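Local coordinates for protein C-C motif chemokine 1 (Homo sapiens, PDB 4OIJ) that acts as a secreted CC chemokine that attracts monocytes, but not neutrophils, and binds the receptor CCR8, at residues A[35-43]-A[52-63]. Numbering follows the deposited sequence.
Sequences CSNEGLIFK and ALDTVGWVQRHR. With SO4 (sulfate ion), chain L; SO4 (sulfate ion), chain F; SO4 (sulfate ion), chain K; SO4 (sulfate ion), chain M.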
loop_
_atom_site.group_PDB
_atom_site.type_symbol
_atom_site.label_atom_id
_atom_site.label_comp_id
_atom_site.label_asym_id
_atom_site.label_seq_id
_atom_site.Cartn_x
_atom_site.Cartn_y
_atom_site.Cartn_z
ATOM N N CYS A 35 1.810 7.934 8.745
ATOM C CA CYS A 35 1.201 6.903 9.595
ATOM C C CYS A 35 2.284 5.961 10.155
ATOM O O CYS A 35 1.995 4.778 10.366
ATOM C CB CYS A 35 0.165 6.125 8.777
ATOM S SG CYS A 35 0.862 5.215 7.364
ATOM N N SER A 36 3.534 6.456 10.332
ATOM C CA SER A 36 4.683 5.640 10.752
ATOM C C SER A 36 4.412 4.532 11.776
ATOM O O SER A 36 4.611 3.352 11.458
ATOM C CB SER A 36 5.877 6.504 11.137
ATOM O OG SER A 36 6.833 6.467 10.090
ATOM N N ASN A 37 3.947 4.912 12.983
ATOM C CA ASN A 37 3.577 4.033 14.076
ATOM C C ASN A 37 4.547 2.902 14.440
ATOM O O ASN A 37 4.134 1.904 15.041
ATOM C CB ASN A 37 2.082 3.645 14.010
ATOM C CG ASN A 37 1.649 2.281 13.480
ATOM O OD1 ASN A 37 0.533 1.842 13.814
ATOM N ND2 ASN A 37 2.483 1.572 12.674
ATOM N N GLU A 38 5.855 3.105 14.169
ATOM C CA GLU A 38 6.952 2.176 14.501
ATOM C C GLU A 38 6.855 0.799 13.847
ATOM O O GLU A 38 7.467 -0.157 14.317
ATOM C CB GLU A 38 7.148 2.049 16.029
ATOM C CG GLU A 38 8.354 2.807 16.565
ATOM C CD GLU A 38 9.718 2.165 16.373
ATOM O OE1 GLU A 38 9.787 1.037 15.831
ATOM O OE2 GLU A 38 10.719 2.776 16.811
ATOM N N GLY A 39 6.100 0.717 12.762
ATOM C CA GLY A 39 5.922 -0.514 12.014
ATOM C C GLY A 39 6.912 -0.627 10.885
ATOM O O GLY A 39 7.430 0.381 10.395
ATOM N N LEU A 40 7.163 -1.870 10.471
ATOM C CA LEU A 40 8.046 -2.271 9.377
ATOM C C LEU A 40 7.238 -3.247 8.516
ATOM O O LEU A 40 6.538 -4.106 9.075
ATOM C CB LEU A 40 9.215 -3.086 10.008
ATOM C CG LEU A 40 10.607 -2.866 9.473
ATOM C CD1 LEU A 40 11.275 -1.705 10.186
ATOM C CD2 LEU A 40 11.454 -4.087 9.686
ATOM N N ILE A 41 7.360 -3.183 7.190
ATOM C CA ILE A 41 6.694 -4.182 6.359
ATOM C C ILE A 41 7.758 -5.183 5.852
ATOM O O ILE A 41 8.776 -4.768 5.291
ATOM C CB ILE A 41 5.934 -3.533 5.177
ATOM C CG1 ILE A 41 4.953 -2.441 5.666
ATOM C CG2 ILE A 41 5.240 -4.593 4.283
ATOM C CD1 ILE A 41 4.732 -1.315 4.528
ATOM N N PHE A 42 7.527 -6.487 6.052
ATOM C CA PHE A 42 8.381 -7.494 5.470
ATOM C C PHE A 42 7.651 -8.038 4.244
ATOM O O PHE A 42 6.469 -8.396 4.336
ATOM C CB PHE A 42 8.639 -8.648 6.448
ATOM C CG PHE A 42 9.493 -8.298 7.637
ATOM C CD1 PHE A 42 10.807 -7.858 7.464
ATOM C CD2 PHE A 42 9.030 -8.515 8.935
ATOM C CE1 PHE A 42 11.626 -7.603 8.568
ATOM C CE2 PHE A 42 9.855 -8.273 10.036
ATOM C CZ PHE A 42 11.142 -7.807 9.849
ATOM N N LYS A 43 8.350 -8.120 3.109
ATOM C CA LYS A 43 7.799 -8.709 1.889
ATOM C C LYS A 43 8.122 -10.166 1.965
ATOM O O LYS A 43 9.277 -10.514 2.176
ATOM C CB LYS A 43 8.419 -8.086 0.626
ATOM C CG LYS A 43 7.789 -8.599 -0.674
ATOM C CD LYS A 43 8.518 -8.151 -1.946
ATOM C CE LYS A 43 7.646 -8.367 -3.161
ATOM N NZ LYS A 43 7.366 -9.809 -3.404
ATOM N N ALA A 52 5.219 -5.604 10.891
ATOM C CA ALA A 52 5.856 -6.052 12.138
ATOM C C ALA A 52 6.284 -4.805 12.857
ATOM O O ALA A 52 6.640 -3.835 12.201
ATOM C CB ALA A 52 7.054 -6.939 11.827
ATOM N N LEU A 53 6.171 -4.794 14.170
ATOM C CA LEU A 53 6.488 -3.629 15.004
ATOM C C LEU A 53 7.988 -3.612 15.301
ATOM O O LEU A 53 8.509 -4.537 15.917
ATOM C CB LEU A 53 5.617 -3.688 16.286
ATOM C CG LEU A 53 5.842 -2.672 17.404
ATOM C CD1 LEU A 53 5.340 -1.296 17.036
ATOM C CD2 LEU A 53 5.117 -3.109 18.598
ATOM N N ASP A 54 8.673 -2.561 14.841
ATOM C CA ASP A 54 10.129 -2.387 14.946
ATOM C C ASP A 54 10.726 -2.211 16.366
ATOM O O ASP A 54 11.950 -2.169 16.506
ATOM C CB ASP A 54 10.626 -1.334 13.921
ATOM C CG ASP A 54 12.130 -1.157 13.805
ATOM O OD1 ASP A 54 12.859 -2.185 13.797
ATOM O OD2 ASP A 54 12.580 -0.001 13.721
ATOM N N THR A 55 9.898 -2.168 17.415
ATOM C CA THR A 55 10.425 -2.078 18.791
ATOM C C THR A 55 10.641 -3.478 19.345
ATOM O O THR A 55 11.372 -3.645 20.312
ATOM C CB THR A 55 9.566 -1.178 19.688
ATOM O OG1 THR A 55 8.181 -1.469 19.486
ATOM C CG2 THR A 55 9.799 0.290 19.418
ATOM N N VAL A 56 10.039 -4.494 18.690
ATOM C CA VAL A 56 10.138 -5.912 19.065
ATOM C C VAL A 56 11.490 -6.457 18.555
ATOM O O VAL A 56 11.828 -6.267 17.389
ATOM C CB VAL A 56 8.933 -6.718 18.508
ATOM C CG1 VAL A 56 8.970 -8.165 18.987
ATOM C CG2 VAL A 56 7.608 -6.067 18.878
ATOM N N GLY A 57 12.239 -7.095 19.456
ATOM C CA GLY A 57 13.573 -7.659 19.244
ATOM C C GLY A 57 13.868 -8.337 17.923
ATOM O O GLY A 57 14.784 -7.909 17.222
ATOM N N TRP A 58 13.116 -9.408 17.578
ATOM C CA TRP A 58 13.316 -10.212 16.360
ATOM C C TRP A 58 13.204 -9.432 15.052
ATOM O O TRP A 58 13.944 -9.713 14.106
ATOM C CB TRP A 58 12.413 -11.458 16.345
ATOM C CG TRP A 58 10.928 -11.198 16.230
ATOM C CD1 TRP A 58 10.022 -11.157 17.254
ATOM C CD2 TRP A 58 10.164 -11.049 15.011
ATOM N NE1 TRP A 58 8.754 -10.929 16.759
ATOM C CE2 TRP A 58 8.809 -10.885 15.383
ATOM C CE3 TRP A 58 10.492 -11.090 13.636
ATOM C CZ2 TRP A 58 7.782 -10.755 14.434
ATOM C CZ3 TRP A 58 9.477 -10.947 12.696
ATOM C CH2 TRP A 58 8.144 -10.761 13.097
ATOM N N VAL A 59 12.270 -8.457 15.007
ATOM C CA VAL A 59 12.016 -7.597 13.858
ATOM C C VAL A 59 13.279 -6.788 13.508
ATOM O O VAL A 59 13.625 -6.677 12.333
ATOM C CB VAL A 59 10.793 -6.685 14.104
ATOM C CG1 VAL A 59 10.549 -5.745 12.920
ATOM C CG2 VAL A 59 9.552 -7.515 14.414
ATOM N N GLN A 60 13.943 -6.235 14.543
ATOM C CA GLN A 60 15.167 -5.433 14.456
ATOM C C GLN A 60 16.323 -6.254 13.888
ATOM O O GLN A 60 17.032 -5.773 13.002
ATOM C CB GLN A 60 15.548 -4.881 15.844
ATOM C CG GLN A 60 14.570 -3.852 16.403
ATOM C CD GLN A 60 14.868 -3.435 17.829
ATOM O OE1 GLN A 60 15.308 -4.231 18.678
ATOM N NE2 GLN A 60 14.587 -2.176 18.135
ATOM N N ARG A 61 16.503 -7.489 14.402
ATOM C CA ARG A 61 17.556 -8.408 13.964
ATOM C C ARG A 61 17.318 -8.907 12.540
ATOM O O ARG A 61 18.279 -9.087 11.803
ATOM C CB ARG A 61 17.740 -9.584 14.943
ATOM C CG ARG A 61 17.848 -9.147 16.406
ATOM C CD ARG A 61 18.297 -10.247 17.324
ATOM N NE ARG A 61 17.360 -11.367 17.423
ATOM C CZ ARG A 61 16.336 -11.432 18.267
ATOM N NH1 ARG A 61 16.057 -10.408 19.066
ATOM N NH2 ARG A 61 15.586 -12.525 18.325
ATOM N N HIS A 62 16.040 -9.122 12.156
ATOM C CA HIS A 62 15.637 -9.537 10.806
ATOM C C HIS A 62 15.945 -8.391 9.824
ATOM O O HIS A 62 16.504 -8.639 8.753
ATOM C CB HIS A 62 14.126 -9.872 10.766
ATOM C CG HIS A 62 13.753 -11.251 11.244
ATOM N ND1 HIS A 62 14.534 -11.950 12.149
ATOM C CD2 HIS A 62 12.658 -11.992 10.959
ATOM C CE1 HIS A 62 13.909 -13.101 12.356
ATOM N NE2 HIS A 62 12.773 -13.170 11.668
ATOM N N ARG A 63 15.622 -7.138 10.219
ATOM C CA ARG A 63 15.826 -5.910 9.433
ATOM C C ARG A 63 17.276 -5.741 9.016
ATOM O O ARG A 63 17.545 -5.358 7.873
ATOM C CB ARG A 63 15.351 -4.680 10.241
ATOM C CG ARG A 63 15.368 -3.364 9.467
ATOM C CD ARG A 63 15.115 -2.169 10.366
ATOM N NE ARG A 63 14.766 -0.980 9.588
ATOM C CZ ARG A 63 15.332 0.214 9.738
ATOM N NH1 ARG A 63 16.282 0.397 10.650
ATOM N NH2 ARG A 63 14.952 1.235 8.982
HETATM S S SO4 L . 8.751 5.225 13.276
HETATM O O1 SO4 L . 9.806 4.771 14.192
HETATM O O2 SO4 L . 7.502 5.468 14.018
HETATM O O3 SO4 L . 9.182 6.467 12.632
HETATM O O4 SO4 L . 8.536 4.208 12.234
HETATM S S SO4 F . 12.596 -11.808 20.456
HETATM O O1 SO4 F . 14.061 -11.693 20.492
HETATM O O2 SO4 F . 12.012 -10.522 20.055
HETATM O O3 SO4 F . 12.188 -12.898 19.532
HETATM O O4 SO4 F . 12.114 -12.170 21.822
HETATM S S SO4 K . 11.837 -7.187 22.758
HETATM O O1 SO4 K . 11.673 -7.056 24.220
HETATM O O2 SO4 K . 12.520 -5.997 22.230
HETATM O O3 SO4 K . 12.624 -8.382 22.458
HETATM O O4 SO4 K . 10.524 -7.324 22.140
HETATM S S SO4 M . 17.039 -14.226 15.420
HETATM O O1 SO4 M . 15.917 -14.284 16.381
HETATM O O2 SO4 M . 17.729 -12.947 15.563
HETATM O O3 SO4 M . 17.991 -15.318 15.690
HETATM O O4 SO4 M . 16.536 -14.390 14.030
#
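In the chemokine fold a three-stranded antiparallel sheet carries the C-terminal helix across one face, and here the central strand 39-43 meets both the end of its hairpin partner, 52-53, and the helix 57-63 that follows. Leu40 and Ala52 form a hydrogen-bonded antiparallel pair: Leu40 N donates to Ala52 O and Ala52 N returns the bond to Leu40 O, each 2.7 Å long. A third bond, Asp54 N to Glu38 O, extends the ladder past the non-hydrogen-bonded pair Gly39–Leu53. Strand and helix axes approach to 10.4 Å at 55°, and Leu40 and Phe42 supply the strand's side-chain contacts with the helix. Leu40 CD2 lies against Val59 CG1 (3.7 Å), while CD1 reaches Arg63 NE and the carboxyl carbon of Asp54; the extended Arg63 chain crosses Leu40 at about a right angle. Phe42 has CG anti to its carbonyl carbon (chi1 -69°), which sends the ring toward the helix. Its CZ corner meets His62 CB and Val59 CG1, Val59 O sits at its edge in the ring plane, and CE2 touches Trp58 CZ3 (3.8 Å) and Ala52 CB. Val59 CG2 lies over the centre of the Trp58 ring, and His62 NE2 bonds Ile20 O, before strand 25-30. At the helix start Gly57 N and Trp58 N each bond a sulfate, probably from the crystallisation liquor; Arg61 NH2 bonds two. The type I' turn 36-39 leads into the strand; Ser36 O accepts from Gly39 N and Asn37 ND2 on opposite faces of its plane and also bonds Thr31 OG1. Asn37 ND2 also bonds Cys12 O. Within the turn, Glu38 OE1 packs on Asp54 CB (3.2 Å) and lies 3.7 Å from Asp54 OD2, a like-charge approach that is probably unfavourable, the carboxylate planes 31° apart.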